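Local atomic coordinates of serpin-ZX (Arabidopsis thaliana, PDB entry 3LE2), a protein that inhibits target proteases, among them metacaspase-9 and RD21A, by being cleaved in its reactive center loop and becoming covalently bound to the enzyme, which limits programmed cell death. Residues 301-309 against 320-328; 41-49 against 62-72. All coordinates share one frame; numbering follows the deposited sequence.

Contact 1 of 2, residues 301-309 against 320-328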
loop_
_atom_site.group_PDB
_atom_site.type_symbol
_atom_site.label_atom_id
_atom_site.label_comp_id
_atom_site.label_asym_id
_atom_site.label_seq_id
_atom_site.Cartn_x
_atom_site.Cartn_y
_atom_site.Cartn_z
ATOM N N SER A 301 1.442 13.662 17.721
ATOM C CA SER A 301 1.363 13.255 19.130
ATOM C C SER A 301 1.958 11.878 19.471
ATOM O O SER A 301 2.583 11.716 20.523
ATOM C CB SER A 301 -0.064 13.375 19.681
ATOM O OG SER A 301 -0.896 12.335 19.198
ATOM N N PRO A 302 1.757 10.879 18.603
ATOM C CA PRO A 302 2.359 9.569 18.900
ATOM C C PRO A 302 3.884 9.597 19.021
ATOM O O PRO A 302 4.435 8.737 19.696
ATOM C CB PRO A 302 1.936 8.718 17.705
ATOM C CG PRO A 302 0.641 9.379 17.232
ATOM C CD PRO A 302 0.894 10.838 17.410
ATOM N N PHE A 303 4.536 10.579 18.399
ATOM C CA PHE A 303 5.999 10.660 18.346
ATOM C C PHE A 303 6.596 11.723 19.269
ATOM O O PHE A 303 7.797 11.981 19.239
ATOM C CB PHE A 303 6.435 10.909 16.899
ATOM C CG PHE A 303 5.691 10.066 15.919
ATOM C CD1 PHE A 303 6.106 8.766 15.650
ATOM C CD2 PHE A 303 4.540 10.541 15.311
ATOM C CE1 PHE A 303 5.396 7.961 14.770
ATOM C CE2 PHE A 303 3.825 9.746 14.428
ATOM C CZ PHE A 303 4.255 8.447 14.158
ATOM N N SER A 304 5.749 12.336 20.087
ATOM C CA SER A 304 6.190 13.363 21.020
ATOM C C SER A 304 6.069 12.845 22.441
ATOM O O SER A 304 5.133 12.112 22.766
ATOM C CB SER A 304 5.346 14.629 20.858
ATOM O OG SER A 304 5.617 15.555 21.895
ATOM N N GLY A 305 7.019 13.218 23.289
ATOM C CA GLY A 305 6.979 12.800 24.675
ATOM C C GLY A 305 5.840 13.488 25.390
ATOM O O GLY A 305 5.382 13.027 26.434
ATOM N N GLU A 306 5.373 14.588 24.806
ATOM C CA GLU A 306 4.373 15.448 25.438
ATOM C C GLU A 306 3.243 14.674 26.120
ATOM O O GLU A 306 3.138 14.677 27.343
ATOM C CB GLU A 306 3.800 16.455 24.435
ATOM C CG GLU A 306 2.605 17.229 24.987
ATOM C CD GLU A 306 1.945 18.125 23.956
ATOM O OE1 GLU A 306 2.675 18.727 23.134
ATOM O OE2 GLU A 306 0.695 18.226 23.978
ATOM N N GLU A 307 2.390 14.029 25.333
ATOM C CA GLU A 307 1.331 13.189 25.887
ATOM C C GLU A 307 1.912 11.845 26.305
ATOM O O GLU A 307 1.986 11.511 27.491
ATOM C CB GLU A 307 0.226 12.955 24.850
ATOM C CG GLU A 307 -0.795 14.070 24.716
ATOM C CD GLU A 307 -1.703 14.152 25.916
ATOM O OE1 GLU A 307 -2.824 13.608 25.841
ATOM O OE2 GLU A 307 -1.295 14.754 26.933
ATOM N N GLY A 308 2.326 11.075 25.306
ATOM C CA GLY A 308 2.871 9.759 25.550
ATOM C C GLY A 308 1.845 8.660 25.358
ATOM O O GLY A 308 0.676 8.901 25.023
ATOM N N LEU A 309 2.306 7.438 25.584
ATOM C CA LEU A 309 1.496 6.250 25.405
ATOM C C LEU A 309 1.350 5.577 26.760
ATOM O O LEU A 309 2.108 4.665 27.121
ATOM C CB LEU A 309 2.166 5.332 24.390
ATOM C CG LEU A 309 2.468 6.055 23.075
ATOM C CD1 LEU A 309 3.557 5.349 22.294
ATOM C CD2 LEU A 309 1.192 6.184 22.256
ATOM N N LYS A 320 4.783 7.884 30.938
ATOM C CA LYS A 320 4.902 9.328 30.795
ATOM C C LYS A 320 6.162 9.645 30.002
ATOM O O LYS A 320 7.276 9.328 30.437
ATOM C CB LYS A 320 4.971 10.008 32.167
ATOM C CG LYS A 320 3.639 10.088 32.893
ATOM C CD LYS A 320 3.808 10.630 34.301
ATOM C CE LYS A 320 2.489 10.591 35.052
ATOM N NZ LYS A 320 2.682 10.853 36.501
ATOM N N ASN A 321 5.976 10.261 28.837
ATOM C CA ASN A 321 7.093 10.632 27.974
ATOM C C ASN A 321 7.508 9.489 27.034
ATOM O O ASN A 321 8.477 9.607 26.276
ATOM C CB ASN A 321 8.277 11.121 28.822
ATOM C CG ASN A 321 9.356 11.797 27.996
ATOM O OD1 ASN A 321 9.090 12.745 27.251
ATOM N ND2 ASN A 321 10.588 11.320 28.139
ATOM N N LEU A 322 6.773 8.382 27.085
ATOM C CA LEU A 322 7.010 7.279 26.160
ATOM C C LEU A 322 6.323 7.577 24.849
ATOM O O LEU A 322 5.127 7.875 24.822
ATOM C CB LEU A 322 6.452 5.964 26.694
ATOM C CG LEU A 322 6.429 4.913 25.583
ATOM C CD1 LEU A 322 7.855 4.584 25.167
ATOM C CD2 LEU A 322 5.678 3.659 25.991
ATOM N N CYS A 323 7.066 7.492 23.760
ATOM C CA CYS A 323 6.468 7.698 22.460
ATOM C C CYS A 323 7.048 6.721 21.452
ATOM O O CYS A 323 7.980 5.986 21.759
ATOM C CB CYS A 323 6.689 9.136 22.009
ATOM S SG CYS A 323 8.412 9.590 21.814
ATOM N N VAL A 324 6.491 6.720 20.249
ATOM C CA VAL A 324 6.981 5.858 19.185
ATOM C C VAL A 324 8.264 6.431 18.592
ATOM O O VAL A 324 8.318 7.607 18.213
ATOM C CB VAL A 324 5.932 5.717 18.071
ATOM C CG1 VAL A 324 6.449 4.808 16.956
ATOM C CG2 VAL A 324 4.616 5.198 18.646
ATOM N N SER A 325 9.297 5.598 18.524
ATOM C CA SER A 325 10.578 5.997 17.950
ATOM C C SER A 325 10.536 5.911 16.420
ATOM O O SER A 325 10.989 6.820 15.715
ATOM C CB SER A 325 11.705 5.102 18.490
ATOM O OG SER A 325 11.691 5.032 19.910
ATOM N N ASN A 326 9.994 4.808 15.913
ATOM C CA ASN A 326 9.998 4.554 14.484
ATOM C C ASN A 326 8.836 3.681 14.090
ATOM O O ASN A 326 8.364 2.835 14.869
ATOM C CB ASN A 326 11.263 3.803 14.042
ATOM C CG ASN A 326 12.533 4.321 14.688
ATOM O OD1 ASN A 326 12.826 4.021 15.848
ATOM N ND2 ASN A 326 13.314 5.071 13.925
ATOM N N ILE A 327 8.403 3.863 12.852
ATOM C CA ILE A 327 7.469 2.940 12.237
ATOM C C ILE A 327 8.078 2.500 10.918
ATOM O O ILE A 327 7.989 3.202 9.905
ATOM C CB ILE A 327 6.079 3.560 12.019
ATOM C CG1 ILE A 327 5.481 4.005 13.361
ATOM C CG2 ILE A 327 5.155 2.569 11.308
ATOM C CD1 ILE A 327 4.230 4.884 13.209
ATOM N N PHE A 328 8.707 1.328 10.955
ATOM C CA PHE A 328 9.402 0.763 9.797
ATOM C C PHE A 328 8.452 -0.018 8.896
ATOM O O PHE A 328 7.791 -0.962 9.343
ATOM C CB PHE A 328 10.555 -0.132 10.264
ATOM C CG PHE A 328 11.647 0.613 10.992
ATOM C CD1 PHE A 328 11.824 0.457 12.365
ATOM C CD2 PHE A 328 12.498 1.478 10.299
ATOM C CE1 PHE A 328 12.858 1.137 13.045
ATOM C CE2 PHE A 328 13.517 2.168 10.966
ATOM C CZ PHE A 328 13.696 1.997 12.342
#

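Contact 2 of 2, residues 41-49 against 62-72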
loop_
_atom_site.group_PDB
_atom_site.type_symbol
_atom_site.label_atom_id
_atom_site.label_comp_id
_atom_site.label_asym_id
_atom_site.label_seq_id
_atom_site.Cartn_x
_atom_site.Cartn_y
_atom_site.Cartn_z
ATOM N N ASN A 41 -2.044 2.039 8.505
ATOM C CA ASN A 41 -3.214 2.340 9.333
ATOM C C ASN A 41 -3.454 1.272 10.389
ATOM O O ASN A 41 -3.995 1.567 11.459
ATOM C CB ASN A 41 -4.463 2.570 8.467
ATOM C CG ASN A 41 -4.399 3.889 7.705
ATOM O OD1 ASN A 41 -3.509 4.709 7.945
ATOM N ND2 ASN A 41 -5.338 4.104 6.798
ATOM N N VAL A 42 -3.032 0.042 10.086
ATOM C CA VAL A 42 -3.009 -1.042 11.077
ATOM C C VAL A 42 -2.057 -0.728 12.245
ATOM O O VAL A 42 -2.386 -0.966 13.403
ATOM C CB VAL A 42 -2.591 -2.375 10.450
ATOM C CG1 VAL A 42 -2.118 -3.345 11.534
ATOM C CG2 VAL A 42 -3.731 -2.977 9.637
ATOM N N VAL A 43 -0.883 -0.186 11.936
ATOM C CA VAL A 43 0.037 0.248 12.986
ATOM C C VAL A 43 -0.544 1.391 13.832
ATOM O O VAL A 43 -0.496 1.350 15.069
ATOM C CB VAL A 43 1.403 0.685 12.416
ATOM C CG1 VAL A 43 2.304 1.153 13.539
ATOM C CG2 VAL A 43 2.053 -0.462 11.671
ATOM N N LEU A 44 -1.081 2.409 13.160
ATOM C CA LEU A 44 -1.673 3.556 13.846
ATOM C C LEU A 44 -2.848 3.139 14.741
ATOM O O LEU A 44 -3.027 3.693 15.826
ATOM C CB LEU A 44 -2.080 4.649 12.855
ATOM C CG LEU A 44 -0.911 5.290 12.098
ATOM C CD1 LEU A 44 -1.407 6.217 10.996
ATOM C CD2 LEU A 44 0.022 6.049 13.050
ATOM N N SER A 45 -3.622 2.147 14.298
ATOM C CA SER A 45 -4.684 1.564 15.132
ATOM C C SER A 45 -4.117 0.891 16.396
ATOM O O SER A 45 -4.666 1.035 17.487
ATOM C CB SER A 45 -5.508 0.554 14.336
ATOM O OG SER A 45 -6.115 1.154 13.204
ATOM N N ILE A 46 -3.022 0.153 16.238
ATOM C CA ILE A 46 -2.315 -0.426 17.374
ATOM C C ILE A 46 -1.828 0.648 18.357
ATOM O O ILE A 46 -1.941 0.498 19.567
ATOM C CB ILE A 46 -1.141 -1.293 16.893
ATOM C CG1 ILE A 46 -1.685 -2.524 16.162
ATOM C CG2 ILE A 46 -0.283 -1.717 18.066
ATOM C CD1 ILE A 46 -0.631 -3.350 15.477
ATOM N N ILE A 47 -1.311 1.747 17.829
ATOM C CA ILE A 47 -0.824 2.831 18.670
ATOM C C ILE A 47 -1.961 3.552 19.386
ATOM O O ILE A 47 -1.847 3.920 20.556
ATOM C CB ILE A 47 -0.041 3.855 17.842
ATOM C CG1 ILE A 47 1.203 3.200 17.245
ATOM C CG2 ILE A 47 0.315 5.067 18.693
ATOM C CD1 ILE A 47 1.890 4.046 16.197
ATOM N N ALA A 48 -3.058 3.772 18.675
ATOM C CA ALA A 48 -4.198 4.423 19.285
ATOM C C ALA A 48 -4.636 3.609 20.493
ATOM O O ALA A 48 -4.964 4.164 21.543
ATOM C CB ALA A 48 -5.341 4.566 18.279
ATOM N N ALA A 49 -4.609 2.288 20.340
ATOM C CA ALA A 49 -5.124 1.379 21.356
ATOM C C ALA A 49 -4.303 1.423 22.645
ATOM O O ALA A 49 -4.803 1.087 23.717
ATOM C CB ALA A 49 -5.184 -0.036 20.809
ATOM N N PHE A 62 -7.421 11.027 12.575
ATOM C CA PHE A 62 -6.606 10.782 11.395
ATOM C C PHE A 62 -7.127 9.568 10.637
ATOM O O PHE A 62 -7.057 9.502 9.409
ATOM C CB PHE A 62 -5.144 10.571 11.787
ATOM C CG PHE A 62 -4.228 10.346 10.614
ATOM C CD1 PHE A 62 -3.614 11.418 9.979
ATOM C CD2 PHE A 62 -3.977 9.062 10.147
ATOM C CE1 PHE A 62 -2.761 11.213 8.892
ATOM C CE2 PHE A 62 -3.125 8.845 9.065
ATOM C CZ PHE A 62 -2.518 9.925 8.436
ATOM N N LEU A 63 -7.665 8.614 11.386
ATOM C CA LEU A 63 -8.028 7.322 10.832
ATOM C C LEU A 63 -9.503 7.222 10.484
ATOM O O LEU A 63 -9.935 6.218 9.912
ATOM C CB LEU A 63 -7.636 6.215 11.818
ATOM C CG LEU A 63 -6.134 5.953 11.941
ATOM C CD1 LEU A 63 -5.855 4.936 13.052
ATOM C CD2 LEU A 63 -5.568 5.499 10.588
ATOM N N LYS A 64 -10.269 8.251 10.863
ATOM C CA LYS A 64 -11.686 8.422 10.475
ATOM C C LYS A 64 -12.632 7.445 11.159
ATOM O O LYS A 64 -13.598 6.979 10.557
ATOM C CB LYS A 64 -11.873 8.337 8.951
ATOM C CG LYS A 64 -10.876 9.169 8.134
ATOM C CD LYS A 64 -10.918 10.651 8.511
ATOM C CE LYS A 64 -9.837 11.421 7.751
ATOM N NZ LYS A 64 -9.698 12.839 8.169
ATOM N N PHE A 65 -12.336 7.123 12.410
ATOM C CA PHE A 65 -13.204 6.269 13.208
ATOM C C PHE A 65 -13.319 6.930 14.557
ATOM O O PHE A 65 -12.400 7.628 14.983
ATOM C CB PHE A 65 -12.611 4.862 13.365
ATOM C CG PHE A 65 -12.745 3.999 12.138
ATOM C CD1 PHE A 65 -13.843 3.157 11.977
ATOM C CD2 PHE A 65 -11.780 4.020 11.149
ATOM C CE1 PHE A 65 -13.972 2.350 10.847
ATOM C CE2 PHE A 65 -11.905 3.213 10.021
ATOM C CZ PHE A 65 -13.002 2.382 9.870
ATOM N N SER A 66 -14.441 6.706 15.232
ATOM C CA SER A 66 -14.752 7.426 16.465
ATOM C C SER A 66 -14.117 6.851 17.730
ATOM O O SER A 66 -13.832 7.595 18.666
ATOM C CB SER A 66 -16.267 7.549 16.647
ATOM O OG SER A 66 -16.792 8.559 15.804
ATOM N N SER A 67 -13.898 5.538 17.766
ATOM C CA SER A 67 -13.324 4.909 18.958
ATOM C C SER A 67 -12.276 3.849 18.642
ATOM O O SER A 67 -12.210 3.325 17.524
ATOM C CB SER A 67 -14.419 4.285 19.831
ATOM O OG SER A 67 -14.922 3.088 19.253
ATOM N N THR A 68 -11.464 3.534 19.649
ATOM C CA THR A 68 -10.492 2.457 19.542
ATOM C C THR A 68 -11.184 1.126 19.268
ATOM O O THR A 68 -10.627 0.253 18.600
ATOM C CB THR A 68 -9.652 2.332 20.822
ATOM O OG1 THR A 68 -10.496 2.531 21.961
ATOM C CG2 THR A 68 -8.552 3.373 20.836
ATOM N N ASP A 69 -12.395 0.967 19.793
ATOM C CA ASP A 69 -13.173 -0.235 19.525
ATOM C C ASP A 69 -13.517 -0.356 18.044
ATOM O O ASP A 69 -13.421 -1.436 17.463
ATOM C CB ASP A 69 -14.443 -0.256 20.372
ATOM C CG ASP A 69 -14.184 -0.716 21.795
ATOM O OD1 ASP A 69 -13.007 -0.972 22.140
ATOM O OD2 ASP A 69 -15.160 -0.827 22.569
ATOM N N GLN A 70 -13.921 0.754 17.440
ATOM C CA GLN A 70 -14.212 0.774 16.019
ATOM C C GLN A 70 -12.956 0.409 15.235
ATOM O O GLN A 70 -13.004 -0.431 14.337
ATOM C CB GLN A 70 -14.732 2.145 15.575
ATOM C CG GLN A 70 -16.200 2.429 15.896
ATOM C CD GLN A 70 -16.730 3.632 15.116
ATOM O OE1 GLN A 70 -16.882 4.727 15.668
ATOM N NE2 GLN A 70 -16.996 3.435 13.818
ATOM N N LEU A 71 -11.827 1.028 15.573
ATOM C CA LEU A 71 -10.594 0.680 14.882
ATOM C C LEU A 71 -10.319 -0.801 15.000
ATOM O O LEU A 71 -10.122 -1.476 13.987
ATOM C CB LEU A 71 -9.411 1.458 15.425
ATOM C CG LEU A 71 -9.343 2.913 14.997
ATOM C CD1 LEU A 71 -8.192 3.621 15.734
ATOM C CD2 LEU A 71 -9.198 3.003 13.483
ATOM N N ASN A 72 -10.311 -1.297 16.240
ATOM C CA ASN A 72 -9.972 -2.694 16.523
ATOM C C ASN A 72 -10.751 -3.668 15.642
ATOM O O ASN A 72 -10.176 -4.586 15.056
ATOM C CB ASN A 72 -10.190 -3.024 18.009
ATOM C CG ASN A 72 -9.185 -2.329 18.926
ATOM O OD1 ASN A 72 -8.130 -1.858 18.483
ATOM N ND2 ASN A 72 -9.508 -2.271 20.217
HETATM O O HOH W 1 -8.348 -0.459 11.922
#

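Contact 1 of 2, residues 301-309 against 320-328
Phe303 and Val324 lie side by side and point the same way, with CD1 of Phe303 3.9 Å from CB of Val324. The Ile327 side chain crosses that of Phe303 at about a right angle and brings its CD1 to the ring edge, in plane, 3.6 Å from CE1 of Phe303. Pro302 CB rests over one face of the ring, offset toward the rim. The two methyls of Val324 divide the apolar work. CG1, anti to the backbone N (chi1 -180°), lies 4.0 Å from CE1 of Phe303, whereas CG2 packs 3.8 Å from CD1 of Leu309. Leu309 and Val324 also touch Leu167, tying this loop to strand 167-176 of the serpin fold.

Farther out the backbones take over. Val324 N donates to Pro302 O over 2.9 Å in a nearly straight bond (170° at the hydrogen), while the bond from Leu309 N to Leu322 O is weak, bent to 128°. That same Leu322 O takes a CA-H...O contact from Gly308. Cys323 CB touches two carbonyl oxygens, Pro302 O at 3.3 Å and Ser304 O at 3.4 Å. Toward solvent, Asn321, which is poorly ordered, makes a CA-H...O contact with Gly305 O. The straight bond thus lies beside the Phe303, Val324 and Ile327 packing and the weaker links toward Asn321, consistent with a looser hold there.

Contact 2 of 2, residues 41-49 against 62-72
Leu63 and Ser45 have the most surface buried where helix 37-49 packs against the end of helix 54-63 and the start of helix 68-83, within the helical part of the serpin fold. The short segments 41-49 and 68-72 run in broadly opposite directions, 144° between their N-to-C directions, with their axes 9.6 Å apart. The Leu63 and Asn41 side chains pass each other in opposite directions; CD1 of Leu63 lies 3.8 Å from CB of Leu44, and its CD2 3.4 Å from OD1 of Asn41. Beside it, Leu44 CD1 meets Phe62 CE2 obliquely.

Leu71 continues the apolar row on the next helix, its CD1 3.9 Å from CB of Ala48 and its CD2 against Ser45 OG. One turn earlier, the methyl CG2 of Thr68 packs 3.7 Å from Ala48 O. Asn72 OD1, near Ala49 CB, has its hydrogen-bond partner outside the two segments, Tyr120 OH.

Ser45 brings a hydroxyl into this largely apolar interface. With OG beside its own backbone N (chi1 -59°), it donates to Asn41 O, which therefore accepts two bonds, from N and OG of Ser45, arriving from opposite faces of the carbonyl plane. A water donates to both Ser45 OG and Leu71 O, at 3.0 Å and 2.9 Å, bridging the two helices.

Overall arrangement
Contacts 1 and 2 lie on the same side of the chain's centre, their own centres about 16 Å apart, and they share helix 37-49 as a common wall. Val43 and Ile47 on that helix touch Ile327, while Ile47 also touches Leu309 and Val324; Ile47 CD1 is 3.8 Å from Val324 CG2. The centre of contact 2 is about 17 Å from the centre of the chain, and none of its touching residues is exposed. The centre of contact 1 is about 24 Å from the centre of the chain. Both are only partly buried. Contact 1 joins a loop to the segment leading into strand 326-335 by apolar packing plus one straight and one weak main-chain bond, whereas contact 2 has side-chain packing and a water bridge between helices.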